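Aromatic-L-amino-acid decarboxylase (Catharanthus roseus, PDB 6EEW) decarboxylates L-tryptophan to tryptamine and 5-hydroxy-L-tryptophan to serotonin, working as a homodimer with pyridoxal 5'-phosphate as cofactor. Local coordinates at residues S94-A99 and R483-L488; Q145-P150 and C329-Q334; D447-N450 and Y456-H459. One frame throughout, in Å; residues are numbered along the deposited sequence.

Interactions 1 and 3 are neighbours, their centres 10 Å apart, while interaction 2 lies across the chain's centre, 35 and 37 Å from them between centres. Along the chain, interaction 1 closes the widest loop, with 145-150/329-334 and then 447-450/456-459 nested inside it. Interaction 2 belongs to the large domain, where the chain leaving helix 130-146 meets strand 328-332 of the seven-stranded mixed sheet. Interactions 1 and 3 involve the C-terminal helices 479-496 and 438-451. They touch through two probable backbone hydrogen bonds, one of them Tyr98 N to Tyr456 O at 2.8 Å. The loop 94-99 ties the C-terminal region to a part that leads into the tryptophan-binding residues Phe100, Phe101 and Pro102.

Interaction 1 (S94-A99 and R483-L488); sequences SPNFYA and RRVWDL
The ring of Tyr98 meets the CG2 methyl of Val485 at a slant. That methyl packs against the CE2, CZ and OH side of the tyrosine, though the modelled separation is too short to be trusted. The two side chains come at each other from opposite directions. With CG1 of Val485 anti to its own backbone N (chi1 168°), CG2 is the branch turned to the tyrosine. The Phe97 ring lies on another side of the loop, where Ala99 N sits 3.6 Å above one face, toward the rim.

Asn96 approaches the helix more loosely, its ND2 4.3 Å from NH2 of Arg484, a guanidinium held by a salt bridge to Glu46. Asn96 lies within a type I turn from Ser94 to Phe97, and Tyr98 follows directly after it. An ST turn braces this loop, Asn96 N donating to Ser94 OG at 3.1 Å.

His481, one turn earlier on helix 479-496, also packs on Tyr98, while Trp486 of the same helix turns to Trp407 on helix 375-409. Backbone bonds further join Asn96 to Tyr456, and Tyr98 to Ala471 of strand 465-471.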
ATOM      1  N   SER A  94      12.755  19.587   2.821  1.00 49.56           N
ATOM      2  CA  SER A  94      13.404  20.870   3.030  1.00 53.20           C
ATOM      3  C   SER A  94      12.528  21.754   3.911  1.00 59.11           C
ATOM      4  O   SER A  94      11.300  21.739   3.780  1.00 59.79           O
ATOM      5  CB  SER A  94      13.677  21.568   1.700  1.00 61.42           C
ATOM      6  OG  SER A  94      14.230  22.857   1.916  1.00 71.37           O
ATOM      7  N   PRO A  95      13.123  22.543   4.814  1.00 61.54           N
ATOM      8  CA  PRO A  95      12.331  23.544   5.540  1.00 50.92           C
ATOM      9  C   PRO A  95      11.708  24.588   4.630  1.00 54.78           C
ATOM     10  O   PRO A  95      10.853  25.358   5.090  1.00 57.96           O
ATOM     11  CB  PRO A  95      13.347  24.169   6.501  1.00 49.22           C
ATOM     12  CG  PRO A  95      14.645  23.982   5.844  1.00 52.79           C
ATOM     13  CD  PRO A  95      14.554  22.637   5.148  1.00 60.86           C
ATOM     14  N   ASN A  96      12.091  24.642   3.357  1.00 56.30           N
ATOM     15  CA  ASN A  96      11.552  25.631   2.436  1.00 55.68           C
ATOM     16  C   ASN A  96      10.591  25.017   1.430  1.00 52.40           C
ATOM     17  O   ASN A  96      10.268  25.645   0.419  1.00 55.11           O
ATOM     18  CB  ASN A  96      12.692  26.360   1.735  1.00 65.15           C
ATOM     19  CG  ASN A  96      13.546  27.161   2.708  1.00 69.83           C
ATOM     20  OD1 ASN A  96      13.024  27.856   3.589  1.00 71.48           O
ATOM     21  ND2 ASN A  96      14.863  27.054   2.566  1.00 70.09           N
ATOM     22  N   PHE A  97      10.115  23.809   1.700  1.00 50.32           N
ATOM     23  CA  PHE A  97       9.087  23.168   0.892  1.00 51.70           C
ATOM     24  C   PHE A  97       7.719  23.519   1.459  1.00 47.12           C
ATOM     25  O   PHE A  97       7.389  23.103   2.571  1.00 51.11           O
ATOM     26  CB  PHE A  97       9.291  21.652   0.874  1.00 59.10           C
ATOM     27  CG  PHE A  97       8.224  20.899   0.127  1.00 56.36           C
ATOM     28  CD1 PHE A  97       7.014  20.597   0.739  1.00 55.30           C
ATOM     29  CD2 PHE A  97       8.425  20.482  -1.166  1.00 52.99           C
ATOM     30  CE1 PHE A  97       6.034  19.898   0.061  1.00 49.58           C
ATOM     31  CE2 PHE A  97       7.445  19.793  -1.839  1.00 53.49           C
ATOM     32  CZ  PHE A  97       6.250  19.506  -1.227  1.00 51.00           C
ATOM     33  N   TYR A  98       6.906  24.235   0.669  1.00 46.23           N
ATOM     34  CA  TYR A  98       5.572  24.660   1.093  1.00 50.47           C
ATOM     35  C   TYR A  98       4.502  24.246   0.093  1.00 56.21           C
ATOM     36  O   TYR A  98       3.416  24.838   0.074  1.00 50.94           O
ATOM     37  CB  TYR A  98       5.501  26.180   1.293  1.00 46.84           C
ATOM     38  CG  TYR A  98       6.585  26.735   2.180  1.00 51.07           C
ATOM     39  CD1 TYR A  98       6.484  26.670   3.560  1.00 51.14           C
ATOM     40  CD2 TYR A  98       7.708  27.333   1.636  1.00 55.51           C
ATOM     41  CE1 TYR A  98       7.485  27.166   4.372  1.00 54.28           C
ATOM     42  CE2 TYR A  98       8.708  27.836   2.441  1.00 57.17           C
ATOM     43  CZ  TYR A  98       8.591  27.752   3.804  1.00 56.80           C
ATOM     44  OH  TYR A  98       9.588  28.254   4.605  1.00 63.20           O
ATOM     45  N   ALA A  99       4.788  23.254  -0.743  1.00 59.26           N
ATOM     46  CA  ALA A  99       3.886  22.831  -1.801  1.00 49.78           C
ATOM     47  C   ALA A  99       2.855  21.829  -1.287  1.00 40.89           C
ATOM     48  O   ALA A  99       2.999  21.234  -0.217  1.00 41.11           O
ATOM     49  CB  ALA A  99       4.687  22.217  -2.945  1.00 54.17           C
ATOM     50  N   ARG A 483       9.635  33.708   7.881  0.51 63.09           N
ATOM     51  CA  ARG A 483      10.022  35.110   7.754  0.51 67.02           C
ATOM     52  C   ARG A 483      10.803  35.350   6.468  0.51 70.99           C
ATOM     53  O   ARG A 483      10.540  36.313   5.736  0.51 74.01           O
ATOM     54  CB  ARG A 483      10.841  35.550   8.968  0.51 69.12           C
ATOM     55  CG  ARG A 483      10.059  35.572  10.265  0.51 68.45           C
ATOM     56  CD  ARG A 483      10.948  35.860  11.455  0.51 65.63           C
ATOM     57  NE  ARG A 483      10.183  35.875  12.698  0.51 62.80           N
ATOM     58  CZ  ARG A 483       9.328  36.838  13.030  0.51 64.95           C
ATOM     59  NH1 ARG A 483       9.120  37.856  12.205  0.51 63.18           N
ATOM     60  NH2 ARG A 483       8.681  36.782  14.186  0.51 67.58           N
ATOM     61  N   ARG A 484      11.770  34.478   6.171  1.00 72.76           N
ATOM     62  CA  ARG A 484      12.591  34.677   4.982  1.00 74.61           C
ATOM     63  C   ARG A 484      11.807  34.421   3.701  1.00 68.55           C
ATOM     64  O   ARG A 484      12.037  35.099   2.694  1.00 66.88           O
ATOM     65  CB  ARG A 484      13.830  33.788   5.024  1.00 79.53           C
ATOM     66  CG  ARG A 484      14.761  34.059   6.195  1.00 87.34           C
ATOM     67  CD  ARG A 484      16.110  33.405   5.934  1.00 98.88           C
ATOM     68  NE  ARG A 484      15.991  31.977   5.649  1.00104.54           N
ATOM     69  CZ  ARG A 484      17.016  31.190   5.337  1.00107.58           C
ATOM     70  NH1 ARG A 484      18.241  31.693   5.271  1.00109.32           N
ATOM     71  NH2 ARG A 484      16.815  29.901   5.087  1.00107.97           N
ATOM     72  N   VAL A 485      10.874  33.469   3.714  1.00 61.53           N
ATOM     73  CA  VAL A 485      10.023  33.281   2.542  1.00 58.89           C
ATOM     74  C   VAL A 485       9.216  34.540   2.272  1.00 60.53           C
ATOM     75  O   VAL A 485       9.092  34.989   1.128  1.00 62.62           O
ATOM     76  CB  VAL A 485       9.097  32.068   2.722  1.00 56.92           C
ATOM     77  CG1 VAL A 485       8.034  32.085   1.635  1.00 61.69           C
ATOM     78  CG2 VAL A 485       9.887  30.779   2.641  1.00 59.52           C
ATOM     79  N   TRP A 486       8.633  35.116   3.319  1.00 63.97           N
ATOM     80  CA  TRP A 486       7.859  36.341   3.133  1.00 67.00           C
ATOM     81  C   TRP A 486       8.742  37.481   2.632  1.00 69.44           C
ATOM     82  O   TRP A 486       8.347  38.240   1.733  1.00 73.03           O
ATOM     83  CB  TRP A 486       7.155  36.712   4.434  1.00 67.53           C
ATOM     84  CG  TRP A 486       6.442  38.004   4.363  1.00 73.17           C
ATOM     85  CD1 TRP A 486       6.600  39.081   5.188  1.00 73.12           C
ATOM     86  CD2 TRP A 486       5.481  38.390   3.376  1.00 72.52           C
ATOM     87  NE1 TRP A 486       5.768  40.099   4.799  1.00 70.54           N
ATOM     88  CE2 TRP A 486       5.073  39.704   3.685  1.00 71.10           C
ATOM     89  CE3 TRP A 486       4.913  37.745   2.272  1.00 68.70           C
ATOM     90  CZ2 TRP A 486       4.126  40.388   2.929  1.00 72.54           C
ATOM     91  CZ3 TRP A 486       3.971  38.424   1.523  1.00 70.48           C
ATOM     92  CH2 TRP A 486       3.591  39.737   1.852  1.00 73.25           C
ATOM     93  N   ASP A 487       9.948  37.610   3.186  1.00 68.44           N
ATOM     94  CA  ASP A 487      10.879  38.616   2.680  1.00 72.17           C
ATOM     95  C   ASP A 487      11.154  38.405   1.196  1.00 69.08           C
ATOM     96  O   ASP A 487      11.134  39.356   0.403  1.00 66.72           O
ATOM     97  CB  ASP A 487      12.186  38.567   3.475  1.00 79.85           C
ATOM     98  CG  ASP A 487      12.031  39.089   4.887  1.00 86.09           C
ATOM     99  OD1 ASP A 487      11.151  39.942   5.111  1.00 88.69           O
ATOM    100  OD2 ASP A 487      12.777  38.626   5.779  1.00 89.96           O
ATOM    101  N   LEU A 488      11.398  37.154   0.796  1.00 68.52           N
ATOM    102  CA  LEU A 488      11.680  36.855  -0.604  1.00 63.69           C
ATOM    103  C   LEU A 488      10.488  37.189  -1.485  1.00 66.50           C
ATOM    104  O   LEU A 488      10.646  37.729  -2.587  1.00 73.37           O
ATOM    105  CB  LEU A 488      12.048  35.380  -0.756  1.00 61.10           C
ATOM    106  CG  LEU A 488      12.343  34.883  -2.178  1.00 57.80           C
ATOM    107  CD1 LEU A 488      13.585  35.543  -2.744  1.00 57.98           C
ATOM    108  CD2 LEU A 488      12.419  33.356  -2.265  1.00 52.37           C
TER

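Interaction 2 (Q145-P150 and C329-Q334)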
ATOM      1  N   GLN A 145      -9.773   7.727  20.701  1.00 58.11           N
ATOM      2  CA  GLN A 145     -10.044   8.462  21.933  1.00 52.31           C
ATOM      3  C   GLN A 145      -9.430   9.856  21.905  1.00 54.32           C
ATOM      4  O   GLN A 145     -10.046  10.823  22.379  1.00 50.51           O
ATOM      5  CB  GLN A 145      -9.507   7.699  23.140  1.00 53.10           C
ATOM      6  CG  GLN A 145     -10.138   6.354  23.376  1.00 53.09           C
ATOM      7  CD  GLN A 145      -9.405   5.603  24.470  1.00 56.35           C
ATOM      8  OE1 GLN A 145      -9.554   5.920  25.643  1.00 63.30           O
ATOM      9  NE2 GLN A 145      -8.570   4.642  24.089  1.00 47.65           N
ATOM     10  N   ILE A 146      -8.203   9.988  21.391  1.00 49.29           N
ATOM     11  CA  ILE A 146      -7.640  11.331  21.286  1.00 47.26           C
ATOM     12  C   ILE A 146      -8.553  12.190  20.424  1.00 52.82           C
ATOM     13  O   ILE A 146      -8.852  13.341  20.757  1.00 50.60           O
ATOM     14  CB  ILE A 146      -6.203  11.287  20.731  1.00 43.61           C
ATOM     15  CG1 ILE A 146      -5.252  10.609  21.719  1.00 41.32           C
ATOM     16  CG2 ILE A 146      -5.676  12.679  20.484  1.00 43.37           C
ATOM     17  CD1 ILE A 146      -4.052   9.983  21.029  1.00 38.02           C
ATOM     18  N   LEU A 147      -9.048  11.626  19.325  1.00 54.59           N
ATOM     19  CA  LEU A 147      -9.993  12.358  18.496  1.00 45.29           C
ATOM     20  C   LEU A 147     -11.347  12.494  19.153  1.00 43.22           C
ATOM     21  O   LEU A 147     -12.228  13.132  18.566  1.00 46.13           O
ATOM     22  CB  LEU A 147     -10.140  11.668  17.139  1.00 40.30           C
ATOM     23  CG  LEU A 147      -8.853  11.606  16.302  1.00 39.90           C
ATOM     24  CD1 LEU A 147      -8.996  10.656  15.091  1.00 33.01           C
ATOM     25  CD2 LEU A 147      -8.411  13.003  15.883  1.00 51.30           C
ATOM     26  N   LYS A 148     -11.539  11.894  20.334  1.00 43.66           N
ATOM     27  CA  LYS A 148     -12.817  11.941  21.052  1.00 47.67           C
ATOM     28  C   LYS A 148     -13.971  11.468  20.177  1.00 48.95           C
ATOM     29  O   LYS A 148     -15.052  12.065  20.155  1.00 48.50           O
ATOM     30  CB  LYS A 148     -13.099  13.335  21.629  1.00 52.39           C
ATOM     31  CG  LYS A 148     -12.131  13.773  22.740  1.00 54.81           C
ATOM     32  CD  LYS A 148     -12.451  15.169  23.230  1.00 60.42           C
ATOM     33  CE  LYS A 148     -11.405  15.698  24.213  1.00 64.31           C
ATOM     34  NZ  LYS A 148     -11.242  14.836  25.431  1.00 59.10           N
ATOM     35  N   LEU A 149     -13.742  10.363  19.471  1.00 43.92           N
ATOM     36  CA  LEU A 149     -14.791   9.712  18.714  1.00 35.83           C
ATOM     37  C   LEU A 149     -15.662   8.865  19.643  1.00 45.01           C
ATOM     38  O   LEU A 149     -15.195   8.368  20.673  1.00 46.73           O
ATOM     39  CB  LEU A 149     -14.187   8.814  17.637  1.00 42.09           C
ATOM     40  CG  LEU A 149     -13.182   9.441  16.667  1.00 41.57           C
ATOM     41  CD1 LEU A 149     -12.719   8.393  15.654  1.00 43.27           C
ATOM     42  CD2 LEU A 149     -13.795  10.654  15.959  1.00 35.36           C
ATOM     43  N   PRO A 150     -16.928   8.676  19.299  1.00 39.76           N
ATOM     44  CA  PRO A 150     -17.790   7.822  20.122  1.00 45.57           C
ATOM     45  C   PRO A 150     -17.290   6.381  20.144  1.00 54.38           C
ATOM     46  O   PRO A 150     -16.481   5.956  19.320  1.00 53.33           O
ATOM     47  CB  PRO A 150     -19.163   7.931  19.450  1.00 43.48           C
ATOM     48  CG  PRO A 150     -18.886   8.436  18.057  1.00 44.62           C
ATOM     49  CD  PRO A 150     -17.623   9.262  18.144  1.00 37.92           C
ATOM     50  N   CYS A 329      -5.312   6.235   8.500  1.00 36.72           N
ATOM     51  CA  CYS A 329      -6.186   5.592   9.467  1.00 40.08           C
ATOM     52  C   CYS A 329      -7.620   5.690   8.995  1.00 44.36           C
ATOM     53  O   CYS A 329      -8.064   6.760   8.557  1.00 46.18           O
ATOM     54  CB  CYS A 329      -6.066   6.232  10.850  1.00 44.64           C
ATOM     55  SG  CYS A 329      -4.431   6.188  11.539  1.00 50.59           S
ATOM     56  N   LEU A 330      -8.344   4.579   9.115  1.00 43.97           N
ATOM     57  CA  LEU A 330      -9.735   4.492   8.703  1.00 41.64           C
ATOM     58  C   LEU A 330     -10.525   3.886   9.846  1.00 43.44           C
ATOM     59  O   LEU A 330     -10.125   2.857  10.403  1.00 35.13           O
ATOM     60  CB  LEU A 330      -9.895   3.637   7.459  1.00 44.77           C
ATOM     61  CG  LEU A 330     -11.306   3.257   7.014  1.00 42.94           C
ATOM     62  CD1 LEU A 330     -12.031   4.461   6.424  1.00 33.76           C
ATOM     63  CD2 LEU A 330     -11.209   2.119   6.016  1.00 46.08           C
ATOM     64  N   TRP A 331     -11.566   4.587  10.270  1.00 42.48           N
ATOM     65  CA  TRP A 331     -12.515   4.079  11.238  1.00 40.39           C
ATOM     66  C   TRP A 331     -13.868   3.857  10.575  1.00 37.79           C
ATOM     67  O   TRP A 331     -14.300   4.644   9.715  1.00 39.85           O
ATOM     68  CB  TRP A 331     -12.676   5.040  12.409  1.00 46.38           C
ATOM     69  CG  TRP A 331     -11.491   5.204  13.306  1.00 41.02           C
ATOM     70  CD1 TRP A 331     -11.226   4.533  14.471  1.00 45.92           C
ATOM     71  CD2 TRP A 331     -10.439   6.150  13.141  1.00 39.29           C
ATOM     72  NE1 TRP A 331     -10.063   5.015  15.041  1.00 40.42           N
ATOM     73  CE2 TRP A 331      -9.564   6.007  14.238  1.00 36.37           C
ATOM     74  CE3 TRP A 331     -10.153   7.111  12.169  1.00 36.46           C
ATOM     75  CZ2 TRP A 331      -8.422   6.772  14.377  1.00 36.02           C
ATOM     76  CZ3 TRP A 331      -9.013   7.861  12.300  1.00 42.69           C
ATOM     77  CH2 TRP A 331      -8.153   7.687  13.398  1.00 42.76           C
ATOM     78  N   VAL A 332     -14.551   2.808  11.017  1.00 38.56           N
ATOM     79  CA  VAL A 332     -15.847   2.429  10.479  1.00 46.41           C
ATOM     80  C   VAL A 332     -16.761   2.084  11.641  1.00 52.51           C
ATOM     81  O   VAL A 332     -16.366   1.361  12.569  1.00 53.90           O
ATOM     82  CB  VAL A 332     -15.744   1.262   9.484  1.00 46.89           C
ATOM     83  CG1 VAL A 332     -17.111   0.869   9.019  1.00 48.68           C
ATOM     84  CG2 VAL A 332     -14.910   1.693   8.308  1.00 43.12           C
ATOM     85  N   LYS A 333     -17.981   2.613  11.587  1.00 47.97           N
ATOM     86  CA  LYS A 333     -18.932   2.433  12.671  1.00 55.47           C
ATOM     87  C   LYS A 333     -19.554   1.046  12.632  1.00 54.87           C
ATOM     88  O   LYS A 333     -19.914   0.502  13.686  1.00 61.57           O
ATOM     89  CB  LYS A 333     -20.005   3.523  12.596  1.00 54.05           C
ATOM     90  CG  LYS A 333     -20.898   3.621  13.816  1.00 57.60           C
ATOM     91  CD  LYS A 333     -21.725   4.898  13.765  1.00 53.29           C
ATOM     92  CE  LYS A 333     -22.657   4.901  12.573  1.00 47.97           C
ATOM     93  NZ  LYS A 333     -23.371   6.202  12.458  1.00 58.43           N
ATOM     94  N   GLN A 334     -19.694   0.461  11.437  1.00 45.90           N
ATOM     95  CA  GLN A 334     -20.228  -0.889  11.278  1.00 44.42           C
ATOM     96  C   GLN A 334     -19.222  -1.737  10.502  1.00 40.81           C
ATOM     97  O   GLN A 334     -19.345  -1.911   9.278  1.00 40.97           O
ATOM     98  CB  GLN A 334     -21.590  -0.857  10.597  1.00 49.76           C
ATOM     99  CG  GLN A 334     -22.676  -0.291  11.488  1.00 61.10           C
ATOM    100  CD  GLN A 334     -24.045  -0.389  10.852  1.00 70.75           C
ATOM    101  OE1 GLN A 334     -24.394   0.407   9.978  1.00 75.63           O
ATOM    102  NE2 GLN A 334     -24.836  -1.366  11.294  1.00 71.99           N
TER
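Leu149 sets its CD1 methyl over one face of the Trp331 indole, and Leu147 reaches the far end of the same ring system. The first approach is a CH-pi contact: Leu149 CD1 stands 4.0 Å from the centroid of the five-membered ring, only 7° off its normal. The two side chains cross at about a right angle, so the leucine points a methyl at the ring without lying along it. Leu147 comes in obliquely, its CD1 closest to CH2 of Trp331, at 3.5 Å. Leu149 thus sits over the pyrrole part, while Leu147 meets the outer benzene atoms at a slant.

Trp331 extends from its strand with CG beside the backbone N (chi1 -67°) and the ring turned nearly crosswise to the CA-CB bond (chi2 -94°), which brings the indole against both leucines. Its NE1 donates to Met140 O on helix 130-146, a bond that pins the ring's rotation and satisfies a buried N-H. With an alanine here, the methyls of Leu147 and Leu149 would probably face a gap and Met140 O would lose its indole donor.

The leucines flank Lys148, whose positive phi ends helix 130-146 in a Schellman motif. Lys148 N bonds back to Gln145 O, and the chain turns so that residues on both sides of the lysine face the tryptophan. Arg301 takes the carbonyls of Leu147 and Lys148.

Strand 328-332 lies between 160-164 and 312-315, antiparallel to both: the reversed strand in the 3-2-4-5-6-7-1 sheet order of the fold-type I pyridoxal-phosphate enzymes, here covered by a large-domain helix.

Interaction 3 (D447-N450 and Y456-H459); sequences DMLN and YMTH
Asn450 grips the backbone of Met457 with both ends of its side-chain amide. From CB, the chain leaves with CG beside the backbone N (chi1 -72°), carrying the amide off helix 438-451 toward the extended chain at 456-459. CG comes in at the edge of the Tyr456 ring, in its plane, 3.7 Å from CD1. OD1 is the more crowded tip. It accepts from Met457 N at 2.8 Å in a nearly straight bond (164°) that uses a lone pair in the carbonyl plane, and it also lies 3.2 Å from Tyr456 CA. ND2, on the other branch, donates to Met457 O at 2.9 Å; that oxygen sits in the amide plane.

An amide that takes both the N-H and the C=O of one residue copies the bond pattern a neighbouring beta strand would offer. Here it joins the last turn of helix 438-451 to the connection leading into strand 459-462, an outermost strand, within this chain, of the four-stranded antiparallel sheet in the C-terminal part. Since one bond needs an acceptor and the other a donor, the pair fixes which way round the amide sits and keeps it from flipping.

The Tyr456 ring is turned 65° from the amide plane, so the two groups cross rather than stack. The tyrosine side chain also packs on Ala99 and Phe100, the latter part of the tryptophan pocket.

One residue earlier on the helix, Leu449 brings CD1 to within 4.1 Å of Met457 SD, the two chains meeting at a slant. Leu468 of strand 465-471 packs against both residues.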
ATOM      1  N   ASP A 447       6.352  31.630 -10.452  1.00 70.92           N
ATOM      2  CA  ASP A 447       7.468  31.065 -11.196  1.00 75.69           C
ATOM      3  C   ASP A 447       8.794  31.615 -10.686  1.00 76.61           C
ATOM      4  O   ASP A 447       9.755  30.864 -10.508  1.00 79.76           O
ATOM      5  CB  ASP A 447       7.293  31.316 -12.693  1.00 83.28           C
ATOM      6  CG  ASP A 447       8.070  30.314 -13.545  1.00 90.12           C
ATOM      7  OD1 ASP A 447       9.313  30.244 -13.413  1.00 93.06           O
ATOM      8  OD2 ASP A 447       7.437  29.571 -14.328  1.00 90.11           O
ATOM      9  N   MET A 448       8.876  32.930 -10.472  1.00 73.30           N
ATOM     10  CA  MET A 448      10.100  33.507  -9.918  1.00 70.21           C
ATOM     11  C   MET A 448      10.450  32.859  -8.581  1.00 67.74           C
ATOM     12  O   MET A 448      11.599  32.450  -8.344  1.00 69.29           O
ATOM     13  CB  MET A 448       9.935  35.018  -9.761  1.00 73.34           C
ATOM     14  CG  MET A 448       9.642  35.751 -11.058  1.00 76.23           C
ATOM     15  SD  MET A 448       9.281  37.500 -10.792  1.00 83.70           S
ATOM     16  CE  MET A 448      10.840  38.089 -10.125  1.00 84.10           C
ATOM     17  N   LEU A 449       9.457  32.746  -7.693  1.00 65.88           N
ATOM     18  CA  LEU A 449       9.705  32.150  -6.386  1.00 64.43           C
ATOM     19  C   LEU A 449      10.331  30.776  -6.536  1.00 65.79           C
ATOM     20  O   LEU A 449      11.399  30.497  -5.977  1.00 63.96           O
ATOM     21  CB  LEU A 449       8.400  32.059  -5.597  1.00 61.43           C
ATOM     22  CG  LEU A 449       7.849  33.379  -5.062  1.00 66.76           C
ATOM     23  CD1 LEU A 449       6.417  33.187  -4.619  1.00 69.02           C
ATOM     24  CD2 LEU A 449       8.702  33.879  -3.909  1.00 68.24           C
ATOM     25  N   ASN A 450       9.690  29.912  -7.325  1.00 70.01           N
ATOM     26  CA  ASN A 450      10.165  28.536  -7.435  1.00 64.47           C
ATOM     27  C   ASN A 450      11.513  28.474  -8.140  1.00 69.08           C
ATOM     28  O   ASN A 450      12.371  27.656  -7.782  1.00 70.71           O
ATOM     29  CB  ASN A 450       9.120  27.681  -8.141  1.00 54.73           C
ATOM     30  CG  ASN A 450       7.907  27.411  -7.267  1.00 58.15           C
ATOM     31  OD1 ASN A 450       8.007  27.351  -6.039  1.00 63.09           O
ATOM     32  ND2 ASN A 450       6.753  27.255  -7.895  1.00 57.82           N
ATOM     33  N   TYR A 456       9.649  26.278  -2.553  1.00 60.12           N
ATOM     34  CA  TYR A 456       8.730  25.620  -3.471  1.00 55.47           C
ATOM     35  C   TYR A 456       7.312  25.851  -2.980  1.00 51.89           C
ATOM     36  O   TYR A 456       6.963  25.433  -1.869  1.00 47.00           O
ATOM     37  CB  TYR A 456       9.017  24.119  -3.576  1.00 58.03           C
ATOM     38  CG  TYR A 456       8.158  23.398  -4.595  1.00 56.35           C
ATOM     39  CD1 TYR A 456       7.662  24.060  -5.716  1.00 59.68           C
ATOM     40  CD2 TYR A 456       7.843  22.054  -4.439  1.00 56.29           C
ATOM     41  CE1 TYR A 456       6.871  23.397  -6.659  1.00 58.62           C
ATOM     42  CE2 TYR A 456       7.052  21.384  -5.373  1.00 52.87           C
ATOM     43  CZ  TYR A 456       6.569  22.061  -6.480  1.00 53.59           C
ATOM     44  OH  TYR A 456       5.791  21.404  -7.412  1.00 51.72           O
ATOM     45  N   MET A 457       6.491  26.463  -3.827  1.00 54.90           N
ATOM     46  CA  MET A 457       5.071  26.645  -3.567  1.00 58.34           C
ATOM     47  C   MET A 457       4.319  26.255  -4.821  1.00 57.99           C
ATOM     48  O   MET A 457       4.801  26.482  -5.937  1.00 61.15           O
ATOM     49  CB  MET A 457       4.709  28.091  -3.187  1.00 57.82           C
ATOM     50  CG  MET A 457       5.420  28.623  -1.966  1.00 64.18           C
ATOM     51  SD  MET A 457       5.342  30.426  -1.826  1.00 70.03           S
ATOM     52  CE  MET A 457       3.615  30.764  -2.140  1.00 65.43           C
ATOM     53  N   THR A 458       3.156  25.643  -4.633  1.00 51.52           N
ATOM     54  CA  THR A 458       2.225  25.425  -5.725  1.00 57.48           C
ATOM     55  C   THR A 458       1.103  26.457  -5.685  1.00 62.77           C
ATOM     56  O   THR A 458       0.973  27.259  -4.753  1.00 58.69           O
ATOM     57  CB  THR A 458       1.649  24.007  -5.705  1.00 53.54           C
ATOM     58  OG1 THR A 458       1.117  23.712  -4.409  1.00 52.13           O
ATOM     59  CG2 THR A 458       2.718  22.989  -6.081  1.00 55.03           C
ATOM     60  N   HIS A 459       0.308  26.437  -6.741  1.00 67.66           N
ATOM     61  CA  HIS A 459      -0.798  27.342  -6.971  1.00 62.94           C
ATOM     62  C   HIS A 459      -2.086  26.541  -6.925  1.00 60.65           C
ATOM     63  O   HIS A 459      -2.079  25.320  -6.746  1.00 60.50           O
ATOM     64  CB  HIS A 459      -0.640  28.042  -8.324  1.00 61.92           C
ATOM     65  CG  HIS A 459      -0.975  27.165  -9.492  1.00 62.64           C
ATOM     66  ND1 HIS A 459      -2.225  27.139 -10.071  1.00 63.36           N
ATOM     67  CD2 HIS A 459      -0.231  26.262 -10.172  1.00 61.59           C
ATOM     68  CE1 HIS A 459      -2.233  26.271 -11.066  1.00 59.79           C
ATOM     69  NE2 HIS A 459      -1.036  25.724 -11.146  1.00 59.89           N
TER